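Long-range contacts in odorant-binding protein 1d (Locusta migratoria, PDB 4PT1), which probably binds odorants, as a small secreted helical protein braced by disulfides: residues Glu71-Val76 / Glu83-Val88; His89-Ile94 / Gln108-Ser113; Thr21-Thr26 / Lys48-Cys53; Gly9-Ala14 / Val56-Leu61. All coordinates share one frame; numbering follows the deposited sequence.

Along the chain, the contacts form two groups: interaction 3 is nested within the loop closed by interaction 4, and interactions 1 and 2 follow in series. Interactions 3 and 4 share helix 45-57, centres about 13 Å apart; interactions 1 and 2 share helix 81-90, centres about 10 Å apart. The groups meet where helix 69-75 touches both segments of interaction 4; the centres of interactions 1 and 4 are about 12 Å apart. Interactions 1 and 3, centres about 21 Å apart, lie on opposite sides of the chain's centre. Disulfides in interactions 2 and 3 brace both sides of this helical fold, while a salt bridge and hydrogen bond from Arg10 to helix 69-75 connect the groups.

Interaction 1: Glu71-Val76 / Glu83-Val88; sequences EELENV and EGHRVV
His85 reaches from helix 81-90 across to the end of helix 69-75, and its imidazole can be followed atom by atom. CB only brushes Leu73 CD2. Beyond it, CG stands anti to its own carbonyl carbon (chi1 -87°), which carries the ring toward the opposite helix. There CG meets Leu73 CD2 at 3.7 Å. This methyl sits over the centre of one ring face, only 13° off the normal, as a CH-pi contact. Along one side of the ring, His85 ND1 lies 3.8 Å from Val76 CG2; along the other, His85 NE2 touches Leu73 CB. At the far end, the C-H side of the ring comes close to a carbonyl, with His85 CE1 3.1 Å from Leu73 O. Lys81 NZ is hydrogen-bonded to that oxygen.

The two segments form a nearly antiparallel helix pair, with axes 9.5 Å apart at an angle of 151°, in the all-helical PBP/GOBP fold. Gly84 presents only backbone here, and Val76 CG1 rests directly on its CA at 3.8 Å. Farther along, Val88 fills the groove with both branches: Val88 CG1 packs on Leu73 CD2 at 3.7 Å, while Val88 CG2 touches both Val76 CG2 and the aliphatic Glu72 CG.

Glu72 bends at chi2, so that its carboxylate runs along its own helix toward Asn75, one turn on. Asn75 ND2 donates to Glu72 OE1 at 3.1 Å, almost straight, and approaches nearly along the C-O axis. The other oxygen, Glu72 OE2, is hydrogen-bonded to Tyr110 OH of helix 99-113.

Interaction 2: His89-Ile94 / Gln108-Ser113; sequences HSCKHI and QCYKQS
Cys91 and Cys109 are joined by a disulfide, SG to SG 2.0 Å, with a chi3 of -85° that gives it a left-handed twist. The two ends are set differently: Cys91 SG stands anti to its carbonyl carbon, whereas Cys109 SG is anti to its backbone N. This is one of the three crosslinks of the classical insect odorant-binding protein.

Next to the bridge, Cys91 CB leans obliquely on the Tyr110 ring, 3.7 Å from CE1. Cys91 SG lies at the edge of that ring, 5.1 Å from its centroid, in a sulfur-aromatic contact. Opposite ends of the contact are lighter. Ser90 OG, which is hydrogen-bonded to the backbone oxygen of Val87, lies 2.9 Å from Ser113 OG. Ile94 CG1 reaches Cys109 CB at 4.1 Å.

Farther out, a type I turn from Cys91 to Ile94 brings Ile94 back to the disulfide and swings Lys92 the other way. The extended Lys92 chain passes its CG over the centre of one face of His93 and ends with NZ donating a hydrogen bond to His89 ND1 at 2.9 Å, 13° out of the imidazole plane. With ND1 as acceptor, His89 is probably neutral. Across the contact itself the bond that counts is covalent: the disulfide fixes the chain just beyond helix 81-90 against helix 99-113, whatever the weaker serine and Ile94 contacts contribute.

Interaction 3: Thr21-Thr26 / Lys48-Cys53; sequences TCRSST and KCYLKC
The Tyr50 ring meets helix 15-26 at its rim: Arg23 N lies in the ring plane beside CE1, and Thr26 OG1 lies near that plane close to CD1. Arg23 CG and Cys22 CB approach obliquely, 3.3 Å from Tyr50 CE1 and 3.8 Å from Tyr50 CD1 respectively. Arg23 runs alongside the tyrosine, but its bends at chi2 and chi3 turn the guanidinium 78° from the ring plane. The two polar ends converge on Asp19 OD1, which takes a hydrogen bond from Tyr50 OH and a salt bridge from Arg23 NE.

Beside the ring, a Cys22-Cys53 disulfide (SG to SG 2.1 Å, chi3 -78°), one of three in this six-cysteine insect odorant-binding protein, ties helix 15-26 to helix 45-57. Thr26 keeps OG1 turned back on its own helix, donating at 2.7 Å to a lone pair of Cys22 O, which also accepts from Thr26 N. Its methyl CG2 is thereby directed onto the opposite backbone, 3.5 Å from Cys49 C.

The helices cross obliquely in broadly opposite directions (142°, axes 9.1 Å apart). Leu33 of helix 30-37 packs on Tyr50 and Arg23, while Cys49, through its disulfide to Cys100, fastens helix 45-57 to helix 99-113.

Interaction 4: Gly9-Ala14 / Val56-Leu61; sequences GRIMDA and VEFNSL
A Schellman motif ends helix 45-57 here: Asn59 N bonds back to Val56 O at 3.2 Å and Ser60 N to Met55 O, with Asn59 at positive phi as the C-prime residue. Phe58, the first residue to leave helical geometry, points its side chain at the short helix 10-13, and the tight half of the contact is built around its ring.

Ile11 crosses that ring obliquely. Its CG1, anti to the carbonyl carbon, sits over the centre of one face, 3.7 Å from the Phe58 centroid and 8° off the normal, a well-centred CH-pi contact. The rest of Ile11 spreads around this point, with CD1 near Phe58 CD2 and CG2 near CE2, while the backbone joins in where Ile11 CA touches Phe58 CZ at 3.7 Å. Ala14 CB adds a lighter contact at the ring edge, 4.2 Å from Phe58 CZ. Ile11 also packs on Phe125, one of the residues lining the pocket that holds 2-(2-methoxyethoxy)ethanol, probably picked up from the crystallisation liquor, and this molecule lies about 4 Å from the Ile11 side chain; Val18 of helix 15-26 touches Phe58 as well.

Toward the outer side the contact loosens. Arg10 extends its chain past the ring, but NH2 stays 3.7 Å from Phe58 O, and the exposed Asn59 only brings OD1 over a guanidinium face, 4.3 Å from Arg10 NH2. The guanidinium is held by helix 69-75 instead: NE hydrogen-bonds to Asn75 OD1 and NH2 forms a salt bridge with Glu71. Asn75 also reaches the loop, its ND2 donating a hydrogen bond to Phe58 O.

Interaction 1: Glu71-Val76 / Glu83-Val88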
loop_
_atom_site.group_PDB
_atom_site.type_symbol
_atom_site.label_atom_id
_atom_site.label_comp_id
_atom_site.label_asym_id
_atom_site.label_seq_id
_atom_site.Cartn_x
_atom_site.Cartn_y
_atom_site.Cartn_z
ATOM N N GLU A 71 -5.708 -2.471 -12.312
ATOM C CA GLU A 71 -5.397 -3.396 -11.229
ATOM C C GLU A 71 -5.511 -2.734 -9.871
ATOM O O GLU A 71 -5.965 -3.350 -8.928
ATOM C CB GLU A 71 -4.011 -4.007 -11.411
ATOM C CG GLU A 71 -3.906 -4.865 -12.669
ATOM C CD GLU A 71 -4.512 -6.248 -12.548
ATOM O OE1 GLU A 71 -5.017 -6.639 -11.476
ATOM O OE2 GLU A 71 -4.474 -6.965 -13.575
ATOM N N GLU A 72 -5.106 -1.482 -9.771
ATOM C CA GLU A 72 -5.170 -0.798 -8.485
ATOM C C GLU A 72 -6.611 -0.529 -8.077
ATOM O O GLU A 72 -6.949 -0.645 -6.901
ATOM C CB GLU A 72 -4.343 0.488 -8.490
ATOM C CG GLU A 72 -4.121 1.125 -7.122
ATOM C CD GLU A 72 -3.114 0.400 -6.228
ATOM O OE1 GLU A 72 -2.953 -0.841 -6.281
ATOM O OE2 GLU A 72 -2.477 1.087 -5.424
ATOM N N LEU A 73 -7.465 -0.189 -9.048
ATOM C CA LEU A 73 -8.883 0.021 -8.766
ATOM C C LEU A 73 -9.493 -1.262 -8.261
ATOM O O LEU A 73 -10.278 -1.243 -7.322
ATOM C CB LEU A 73 -9.632 0.544 -9.991
ATOM C CG LEU A 73 -9.225 1.937 -10.498
ATOM C CD1 LEU A 73 -9.835 2.235 -11.851
ATOM C CD2 LEU A 73 -9.553 3.057 -9.516
ATOM N N GLU A 74 -9.129 -2.386 -8.867
ATOM C CA GLU A 74 -9.573 -3.679 -8.345
ATOM C C GLU A 74 -9.050 -3.950 -6.923
ATOM O O GLU A 74 -9.739 -4.591 -6.115
ATOM C CB GLU A 74 -9.164 -4.818 -9.275
ATOM C CG GLU A 74 -9.965 -4.885 -10.562
ATOM C CD GLU A 74 -9.575 -6.083 -11.410
ATOM O OE1 GLU A 74 -9.742 -7.234 -10.934
ATOM O OE2 GLU A 74 -9.090 -5.873 -12.546
ATOM N N ASN A 75 -7.847 -3.464 -6.620
ATOM C CA ASN A 75 -7.235 -3.635 -5.276
ATOM C C ASN A 75 -7.930 -2.878 -4.149
ATOM O O ASN A 75 -7.707 -3.172 -2.975
ATOM C CB ASN A 75 -5.748 -3.248 -5.286
ATOM C CG ASN A 75 -4.899 -4.235 -6.043
ATOM O OD1 ASN A 75 -5.294 -5.383 -6.198
ATOM N ND2 ASN A 75 -3.735 -3.785 -6.562
ATOM N N VAL A 76 -8.746 -1.885 -4.486
ATOM C CA VAL A 76 -9.477 -1.132 -3.439
ATOM C C VAL A 76 -10.490 -2.056 -2.756
ATOM O O VAL A 76 -11.255 -2.718 -3.450
ATOM C CB VAL A 76 -10.236 0.070 -4.024
ATOM C CG1 VAL A 76 -11.043 0.774 -2.936
ATOM C CG2 VAL A 76 -9.272 1.027 -4.714
ATOM N N GLU A 83 -14.827 5.929 -2.219
ATOM C CA GLU A 83 -13.794 6.806 -1.650
ATOM C C GLU A 83 -12.393 6.407 -2.118
ATOM O O GLU A 83 -11.572 7.279 -2.410
ATOM C CB GLU A 83 -13.840 6.804 -0.108
ATOM C CG GLU A 83 -15.232 6.898 0.508
ATOM C CD GLU A 83 -15.829 5.530 0.844
ATOM O OE1 GLU A 83 -16.095 4.744 -0.085
ATOM O OE2 GLU A 83 -16.037 5.239 2.046
ATOM N N GLY A 84 -12.129 5.098 -2.198
ATOM C CA GLY A 84 -10.821 4.587 -2.616
ATOM C C GLY A 84 -10.537 4.792 -4.093
ATOM O O GLY A 84 -9.417 5.117 -4.473
ATOM N N HIS A 85 -11.543 4.592 -4.934
ATOM C CA HIS A 85 -11.394 4.876 -6.352
ATOM C C HIS A 85 -11.067 6.332 -6.555
ATOM O O HIS A 85 -10.224 6.673 -7.390
ATOM C CB HIS A 85 -12.656 4.539 -7.115
ATOM C CG HIS A 85 -12.745 3.096 -7.573
ATOM N ND1 HIS A 85 -12.302 2.061 -6.829
ATOM C CD2 HIS A 85 -13.274 2.547 -8.730
ATOM C CE1 HIS A 85 -12.553 0.911 -7.476
ATOM N NE2 HIS A 85 -13.142 1.211 -8.646
ATOM N N ARG A 86 -11.731 7.203 -5.809
ATOM C CA ARG A 86 -11.484 8.655 -5.915
ATOM C C ARG A 86 -10.012 8.944 -5.647
ATOM O O ARG A 86 -9.349 9.620 -6.422
ATOM C CB ARG A 86 -12.381 9.431 -4.945
ATOM C CG ARG A 86 -12.323 10.943 -5.153
ATOM C CD ARG A 86 -13.202 11.678 -4.155
ATOM N NE ARG A 86 -14.565 11.153 -4.135
ATOM N N VAL A 87 -9.488 8.404 -4.555
ATOM C CA VAL A 87 -8.064 8.515 -4.251
ATOM C C VAL A 87 -7.125 7.968 -5.338
ATOM O O VAL A 87 -6.164 8.621 -5.728
ATOM C CB VAL A 87 -7.779 7.847 -2.911
ATOM C CG1 VAL A 87 -6.287 7.690 -2.698
ATOM C CG2 VAL A 87 -8.445 8.657 -1.796
ATOM N N VAL A 88 -7.412 6.772 -5.849
ATOM C CA VAL A 88 -6.573 6.205 -6.884
ATOM C C VAL A 88 -6.544 7.072 -8.149
ATOM O O VAL A 88 -5.469 7.287 -8.731
ATOM C CB VAL A 88 -6.982 4.759 -7.229
ATOM C CG1 VAL A 88 -6.227 4.288 -8.472
ATOM C CG2 VAL A 88 -6.705 3.847 -6.052
#

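Interaction 2: His89-Ile94 / Gln108-Ser113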
loop_
_atom_site.group_PDB
_atom_site.type_symbol
_atom_site.label_atom_id
_atom_site.label_comp_id
_atom_site.label_asym_id
_atom_site.label_seq_id
_atom_site.Cartn_x
_atom_site.Cartn_y
_atom_site.Cartn_z
ATOM N N HIS A 89 -7.709 7.576 -8.559
ATOM C CA HIS A 89 -7.808 8.407 -9.762
ATOM C C HIS A 89 -7.067 9.688 -9.572
ATOM O O HIS A 89 -6.496 10.219 -10.536
ATOM C CB HIS A 89 -9.268 8.649 -10.178
ATOM C CG HIS A 89 -9.897 7.476 -10.900
ATOM N ND1 HIS A 89 -9.554 7.134 -12.160
ATOM C CD2 HIS A 89 -10.891 6.588 -10.513
ATOM C CE1 HIS A 89 -10.269 6.068 -12.547
ATOM N NE2 HIS A 89 -11.087 5.727 -11.538
ATOM N N SER A 90 -7.024 10.190 -8.337
ATOM C CA SER A 90 -6.331 11.454 -8.068
ATOM C C SER A 90 -4.793 11.314 -8.078
ATOM O O SER A 90 -4.076 12.318 -8.178
ATOM C CB SER A 90 -6.835 12.098 -6.767
ATOM O OG SER A 90 -6.368 11.445 -5.602
ATOM N N CYS A 91 -4.300 10.076 -8.021
ATOM C CA CYS A 91 -2.868 9.784 -7.838
ATOM C C CYS A 91 -2.264 8.953 -8.976
ATOM O O CYS A 91 -1.123 8.468 -8.882
ATOM C CB CYS A 91 -2.690 9.068 -6.495
ATOM S SG CYS A 91 -3.093 10.125 -5.079
ATOM N N LYS A 92 -3.025 8.807 -10.058
ATOM C CA LYS A 92 -2.686 7.871 -11.125
ATOM C C LYS A 92 -1.581 8.353 -12.082
ATOM O O LYS A 92 -1.150 7.582 -12.952
ATOM C CB LYS A 92 -3.933 7.493 -11.935
ATOM C CG LYS A 92 -4.642 8.647 -12.645
ATOM C CD LYS A 92 -5.900 8.136 -13.332
ATOM C CE LYS A 92 -6.875 9.246 -13.677
ATOM N NZ LYS A 92 -8.139 8.651 -14.183
ATOM N N HIS A 93 -1.134 9.598 -11.916
ATOM C CA HIS A 93 -0.075 10.190 -12.759
ATOM C C HIS A 93 1.251 10.374 -12.055
ATOM O O HIS A 93 2.156 11.036 -12.587
ATOM C CB HIS A 93 -0.541 11.532 -13.328
ATOM C CG HIS A 93 -1.765 11.429 -14.204
ATOM N ND1 HIS A 93 -1.848 10.565 -15.232
ATOM C CD2 HIS A 93 -2.967 12.128 -14.179
ATOM C CE1 HIS A 93 -3.049 10.690 -15.822
ATOM N NE2 HIS A 93 -3.732 11.649 -15.176
ATOM N N ILE A 94 1.389 9.801 -10.864
ATOM C CA ILE A 94 2.613 9.873 -10.087
ATOM C C ILE A 94 3.579 8.849 -10.690
ATOM O O ILE A 94 3.194 7.710 -11.011
ATOM C CB ILE A 94 2.370 9.574 -8.586
ATOM C CG1 ILE A 94 1.393 10.590 -7.974
ATOM C CG2 ILE A 94 3.675 9.607 -7.790
ATOM C CD1 ILE A 94 2.006 11.960 -7.726
ATOM N N GLN A 108 2.257 8.220 -0.698
ATOM C CA GLN A 108 2.158 9.509 -0.018
ATOM C C GLN A 108 1.068 10.366 -0.668
ATOM O O GLN A 108 0.387 11.080 0.046
ATOM C CB GLN A 108 3.500 10.237 0.036
ATOM C CG GLN A 108 4.605 9.491 0.790
ATOM C CD GLN A 108 4.100 8.581 1.897
ATOM O OE1 GLN A 108 4.002 7.358 1.726
ATOM N NE2 GLN A 108 3.780 9.172 3.051
ATOM N N CYS A 109 0.899 10.282 -1.992
ATOM C CA CYS A 109 -0.270 10.882 -2.686
ATOM C C CYS A 109 -1.610 10.332 -2.185
ATOM O O CYS A 109 -2.547 11.105 -1.979
ATOM C CB CYS A 109 -0.192 10.746 -4.212
ATOM S SG CYS A 109 -1.580 11.505 -5.112
ATOM N N TYR A 110 -1.734 9.020 -2.002
ATOM C CA TYR A 110 -2.947 8.497 -1.378
ATOM C C TYR A 110 -3.224 9.113 -0.003
ATOM O O TYR A 110 -4.358 9.490 0.308
ATOM C CB TYR A 110 -2.885 6.986 -1.189
ATOM C CG TYR A 110 -2.802 6.126 -2.429
ATOM C CD1 TYR A 110 -3.134 6.598 -3.692
ATOM C CD2 TYR A 110 -2.418 4.785 -2.315
ATOM C CE1 TYR A 110 -3.061 5.778 -4.806
ATOM C CE2 TYR A 110 -2.355 3.969 -3.428
ATOM C CZ TYR A 110 -2.686 4.471 -4.675
ATOM O OH TYR A 110 -2.601 3.657 -5.778
ATOM N N LYS A 111 -2.183 9.164 0.826
ATOM C CA LYS A 111 -2.231 9.800 2.138
ATOM C C LYS A 111 -2.691 11.267 2.064
ATOM O O LYS A 111 -3.552 11.672 2.838
ATOM C CB LYS A 111 -0.855 9.674 2.812
ATOM C CG LYS A 111 -0.709 10.328 4.178
ATOM C CD LYS A 111 0.552 9.830 4.889
ATOM C CE LYS A 111 0.775 10.529 6.225
ATOM N N GLN A 112 -2.133 12.027 1.121
ATOM C CA GLN A 112 -2.501 13.449 0.880
ATOM C C GLN A 112 -3.963 13.565 0.491
ATOM O O GLN A 112 -4.694 14.393 1.016
ATOM C CB GLN A 112 -1.629 14.040 -0.258
ATOM C CG GLN A 112 -2.002 15.454 -0.736
ATOM C CD GLN A 112 -1.359 15.853 -2.065
ATOM O OE1 GLN A 112 -1.757 16.853 -2.682
ATOM N NE2 GLN A 112 -0.359 15.082 -2.511
ATOM N N SER A 113 -4.371 12.723 -0.455
ATOM C CA SER A 113 -5.697 12.765 -1.031
ATOM C C SER A 113 -6.808 12.548 0.011
ATOM O O SER A 113 -7.816 13.274 0.018
ATOM C CB SER A 113 -5.789 11.711 -2.141
ATOM O OG SER A 113 -7.038 11.787 -2.803
#

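Interaction 3: Thr21-Thr26 / Lys48-Cys53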
loop_
_atom_site.group_PDB
_atom_site.type_symbol
_atom_site.label_atom_id
_atom_site.label_comp_id
_atom_site.label_asym_id
_atom_site.label_seq_id
_atom_site.Cartn_x
_atom_site.Cartn_y
_atom_site.Cartn_z
ATOM N N THR A 21 6.505 -12.593 1.866
ATOM C CA THR A 21 7.437 -12.608 0.742
ATOM C C THR A 21 8.141 -11.254 0.632
ATOM O O THR A 21 9.349 -11.184 0.438
ATOM C CB THR A 21 6.739 -12.948 -0.592
ATOM O OG1 THR A 21 5.691 -12.032 -0.817
ATOM C CG2 THR A 21 6.123 -14.321 -0.558
ATOM N N CYS A 22 7.398 -10.178 0.800
ATOM C CA CYS A 22 7.982 -8.848 0.609
ATOM C C CYS A 22 8.927 -8.387 1.719
ATOM O O CYS A 22 9.914 -7.676 1.460
ATOM C CB CYS A 22 6.892 -7.813 0.387
ATOM S SG CYS A 22 6.048 -8.017 -1.207
ATOM N N ARG A 23 8.610 -8.746 2.954
ATOM C CA ARG A 23 9.495 -8.400 4.063
ATOM C C ARG A 23 10.796 -9.157 3.988
ATOM O O ARG A 23 11.848 -8.601 4.285
ATOM C CB ARG A 23 8.844 -8.640 5.420
ATOM C CG ARG A 23 8.025 -7.442 5.868
ATOM C CD ARG A 23 8.040 -7.290 7.376
ATOM N NE ARG A 23 7.214 -8.315 7.987
ATOM C CZ ARG A 23 7.390 -8.789 9.214
ATOM N NH1 ARG A 23 8.391 -8.346 9.977
ATOM N NH2 ARG A 23 6.567 -9.721 9.671
ATOM N N SER A 24 10.723 -10.422 3.601
ATOM C CA SER A 24 11.932 -11.216 3.434
ATOM C C SER A 24 12.792 -10.668 2.292
ATOM O O SER A 24 13.999 -10.608 2.440
ATOM C CB SER A 24 11.631 -12.709 3.283
ATOM O OG SER A 24 11.164 -13.065 2.006
ATOM N N SER A 25 12.172 -10.225 1.199
ATOM C CA SER A 25 12.928 -9.655 0.047
ATOM C C SER A 25 13.631 -8.314 0.352
ATOM O O SER A 25 14.807 -8.096 -0.000
ATOM C CB SER A 25 11.968 -9.492 -1.140
ATOM O OG SER A 25 12.648 -9.003 -2.275
ATOM N N THR A 26 12.927 -7.420 1.036
ATOM C CA THR A 26 13.352 -6.028 1.187
ATOM C C THR A 26 14.181 -5.785 2.455
ATOM O O THR A 26 14.944 -4.808 2.539
ATOM C CB THR A 26 12.121 -5.118 1.232
ATOM O OG1 THR A 26 11.266 -5.544 2.309
ATOM C CG2 THR A 26 11.353 -5.150 -0.115
ATOM N N LYS A 48 10.363 1.736 1.358
ATOM C CA LYS A 48 9.855 2.092 0.027
ATOM C C LYS A 48 9.766 0.876 -0.915
ATOM O O LYS A 48 8.783 0.690 -1.654
ATOM C CB LYS A 48 10.722 3.178 -0.599
ATOM C CG LYS A 48 10.821 4.412 0.293
ATOM C CD LYS A 48 11.416 5.588 -0.445
ATOM C CE LYS A 48 11.589 6.773 0.492
ATOM N NZ LYS A 48 12.488 7.804 -0.086
ATOM N N CYS A 49 10.792 0.040 -0.884
ATOM C CA CYS A 49 10.810 -1.130 -1.747
ATOM C C CYS A 49 9.818 -2.184 -1.259
ATOM O O CYS A 49 9.313 -2.945 -2.053
ATOM C CB CYS A 49 12.231 -1.686 -1.869
ATOM S SG CYS A 49 13.319 -0.628 -2.870
ATOM N N TYR A 50 9.501 -2.173 0.035
ATOM C CA TYR A 50 8.423 -2.997 0.570
ATOM C C TYR A 50 7.052 -2.582 -0.013
ATOM O O TYR A 50 6.282 -3.440 -0.451
ATOM C CB TYR A 50 8.418 -2.922 2.083
ATOM C CG TYR A 50 7.279 -3.657 2.729
ATOM C CD1 TYR A 50 7.360 -5.035 2.973
ATOM C CD2 TYR A 50 6.133 -2.987 3.128
ATOM C CE1 TYR A 50 6.326 -5.699 3.588
ATOM C CE2 TYR A 50 5.075 -3.652 3.732
ATOM C CZ TYR A 50 5.181 -5.004 3.952
ATOM O OH TYR A 50 4.158 -5.633 4.559
ATOM N N LEU A 51 6.738 -1.281 -0.023
ATOM C CA LEU A 51 5.543 -0.763 -0.712
ATOM C C LEU A 51 5.518 -1.187 -2.178
ATOM O O LEU A 51 4.492 -1.684 -2.689
ATOM C CB LEU A 51 5.457 0.771 -0.623
ATOM C CG LEU A 51 5.261 1.347 0.794
ATOM C CD1 LEU A 51 5.258 2.869 0.735
ATOM C CD2 LEU A 51 3.998 0.819 1.482
ATOM N N LYS A 52 6.653 -1.006 -2.852
ATOM C CA LYS A 52 6.787 -1.421 -4.248
ATOM C C LYS A 52 6.496 -2.912 -4.398
ATOM O O LYS A 52 5.772 -3.326 -5.305
ATOM C CB LYS A 52 8.183 -1.036 -4.783
ATOM C CG LYS A 52 8.500 -1.488 -6.195
ATOM C CD LYS A 52 9.245 -2.795 -6.235
ATOM C CE LYS A 52 9.826 -3.019 -7.621
ATOM N NZ LYS A 52 10.516 -4.314 -7.674
ATOM N N CYS A 53 7.034 -3.721 -3.498
ATOM C CA CYS A 53 6.876 -5.164 -3.592
ATOM C C CYS A 53 5.411 -5.573 -3.470
ATOM O O CYS A 53 4.961 -6.437 -4.207
ATOM C CB CYS A 53 7.727 -5.851 -2.517
ATOM S SG CYS A 53 7.592 -7.638 -2.515
#

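Interaction 4: Gly9-Ala14 / Val56-Leu61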
loop_
_atom_site.group_PDB
_atom_site.type_symbol
_atom_site.label_atom_id
_atom_site.label_comp_id
_atom_site.label_asym_id
_atom_site.label_seq_id
_atom_site.Cartn_x
_atom_site.Cartn_y
_atom_site.Cartn_z
ATOM N N GLY A 9 -11.463 -8.044 0.664
ATOM C CA GLY A 9 -10.782 -7.857 -0.625
ATOM C C GLY A 9 -9.484 -8.640 -0.736
ATOM O O GLY A 9 -8.986 -9.171 0.259
ATOM N N ARG A 10 -8.934 -8.714 -1.950
ATOM C CA ARG A 10 -7.779 -9.581 -2.221
ATOM C C ARG A 10 -6.523 -9.190 -1.443
ATOM O O ARG A 10 -5.780 -10.060 -0.996
ATOM C CB ARG A 10 -7.488 -9.697 -3.728
ATOM C CG ARG A 10 -7.124 -8.420 -4.481
ATOM C CD ARG A 10 -7.135 -8.686 -5.991
ATOM N NE ARG A 10 -6.534 -7.610 -6.788
ATOM C CZ ARG A 10 -6.355 -7.646 -8.112
ATOM N NH1 ARG A 10 -6.726 -8.713 -8.816
ATOM N NH2 ARG A 10 -5.796 -6.608 -8.744
ATOM N N ILE A 11 -6.295 -7.892 -1.245
ATOM C CA ILE A 11 -5.123 -7.447 -0.494
ATOM C C ILE A 11 -5.238 -7.819 0.990
ATOM O O ILE A 11 -4.299 -8.347 1.595
ATOM C CB ILE A 11 -4.882 -5.928 -0.645
ATOM C CG1 ILE A 11 -4.523 -5.599 -2.098
ATOM C CG2 ILE A 11 -3.766 -5.479 0.278
ATOM C CD1 ILE A 11 -4.036 -4.175 -2.285
ATOM N N MET A 12 -6.393 -7.574 1.583
ATOM C CA MET A 12 -6.565 -7.930 2.981
ATOM C C MET A 12 -6.517 -9.447 3.167
ATOM O O MET A 12 -5.877 -9.928 4.123
ATOM C CB MET A 12 -7.858 -7.333 3.549
ATOM C CG MET A 12 -7.795 -5.820 3.702
ATOM S SD MET A 12 -6.503 -5.268 4.832
ATOM C CE MET A 12 -6.332 -3.541 4.382
ATOM N N ASP A 13 -7.159 -10.185 2.259
ATOM C CA ASP A 13 -7.158 -11.666 2.286
ATOM C C ASP A 13 -5.749 -12.246 2.315
ATOM O O ASP A 13 -5.484 -13.224 3.024
ATOM C CB ASP A 13 -7.870 -12.259 1.054
ATOM C CG ASP A 13 -9.397 -12.256 1.168
ATOM O OD1 ASP A 13 -9.937 -12.197 2.299
ATOM O OD2 ASP A 13 -10.059 -12.333 0.104
ATOM N N ALA A 14 -4.854 -11.650 1.533
ATOM C CA ALA A 14 -3.505 -12.180 1.356
ATOM C C ALA A 14 -2.428 -11.330 2.027
ATOM O O ALA A 14 -1.258 -11.485 1.711
ATOM C CB ALA A 14 -3.208 -12.345 -0.123
ATOM N N VAL A 56 3.673 -4.797 -6.720
ATOM C CA VAL A 56 4.052 -5.769 -7.772
ATOM C C VAL A 56 3.289 -7.063 -7.570
ATOM O O VAL A 56 2.771 -7.631 -8.513
ATOM C CB VAL A 56 5.570 -6.049 -7.801
ATOM C CG1 VAL A 56 5.868 -7.182 -8.774
ATOM C CG2 VAL A 56 6.331 -4.797 -8.207
ATOM N N GLU A 57 3.184 -7.508 -6.324
ATOM C CA GLU A 57 2.476 -8.752 -6.027
ATOM C C GLU A 57 0.957 -8.627 -6.311
ATOM O O GLU A 57 0.297 -9.618 -6.655
ATOM C CB GLU A 57 2.741 -9.164 -4.584
ATOM C CG GLU A 57 4.180 -9.582 -4.326
ATOM C CD GLU A 57 4.568 -10.860 -5.033
ATOM O OE1 GLU A 57 3.884 -11.889 -4.841
ATOM O OE2 GLU A 57 5.579 -10.840 -5.762
ATOM N N PHE A 58 0.415 -7.416 -6.214
ATOM C CA PHE A 58 -1.003 -7.185 -6.567
ATOM C C PHE A 58 -1.206 -6.483 -7.916
ATOM O O PHE A 58 -2.224 -5.824 -8.139
ATOM C CB PHE A 58 -1.718 -6.433 -5.439
ATOM C CG PHE A 58 -1.792 -7.212 -4.158
ATOM C CD1 PHE A 58 -2.536 -8.386 -4.093
ATOM C CD2 PHE A 58 -1.118 -6.780 -3.023
ATOM C CE1 PHE A 58 -2.596 -9.123 -2.914
ATOM C CE2 PHE A 58 -1.182 -7.506 -1.839
ATOM C CZ PHE A 58 -1.931 -8.677 -1.788
ATOM N N ASN A 59 -0.235 -6.638 -8.817
ATOM C CA ASN A 59 -0.385 -6.278 -10.233
ATOM C C ASN A 59 -0.561 -4.790 -10.566
ATOM O O ASN A 59 -0.787 -4.458 -11.738
ATOM C CB ASN A 59 -1.561 -7.043 -10.860
ATOM C CG ASN A 59 -1.527 -8.518 -10.549
ATOM O OD1 ASN A 59 -2.403 -9.036 -9.840
ATOM N ND2 ASN A 59 -0.501 -9.211 -11.066
ATOM N N SER A 60 -0.433 -3.908 -9.571
ATOM C CA SER A 60 -0.620 -2.462 -9.766
ATOM C C SER A 60 0.669 -1.742 -10.092
ATOM O O SER A 60 0.644 -0.553 -10.413
ATOM C CB SER A 60 -1.281 -1.804 -8.547
ATOM O OG SER A 60 -0.630 -2.129 -7.328
ATOM N N LEU A 61 1.797 -2.453 -9.998
ATOM C CA LEU A 61 3.075 -1.928 -10.460
ATOM C C LEU A 61 3.884 -3.044 -11.125
ATOM O O LEU A 61 3.853 -4.206 -10.700
ATOM C CB LEU A 61 3.838 -1.289 -9.291
ATOM C CG LEU A 61 4.904 -0.240 -9.608
ATOM C CD1 LEU A 61 4.276 1.119 -9.889
ATOM C CD2 LEU A 61 5.923 -0.121 -8.480
#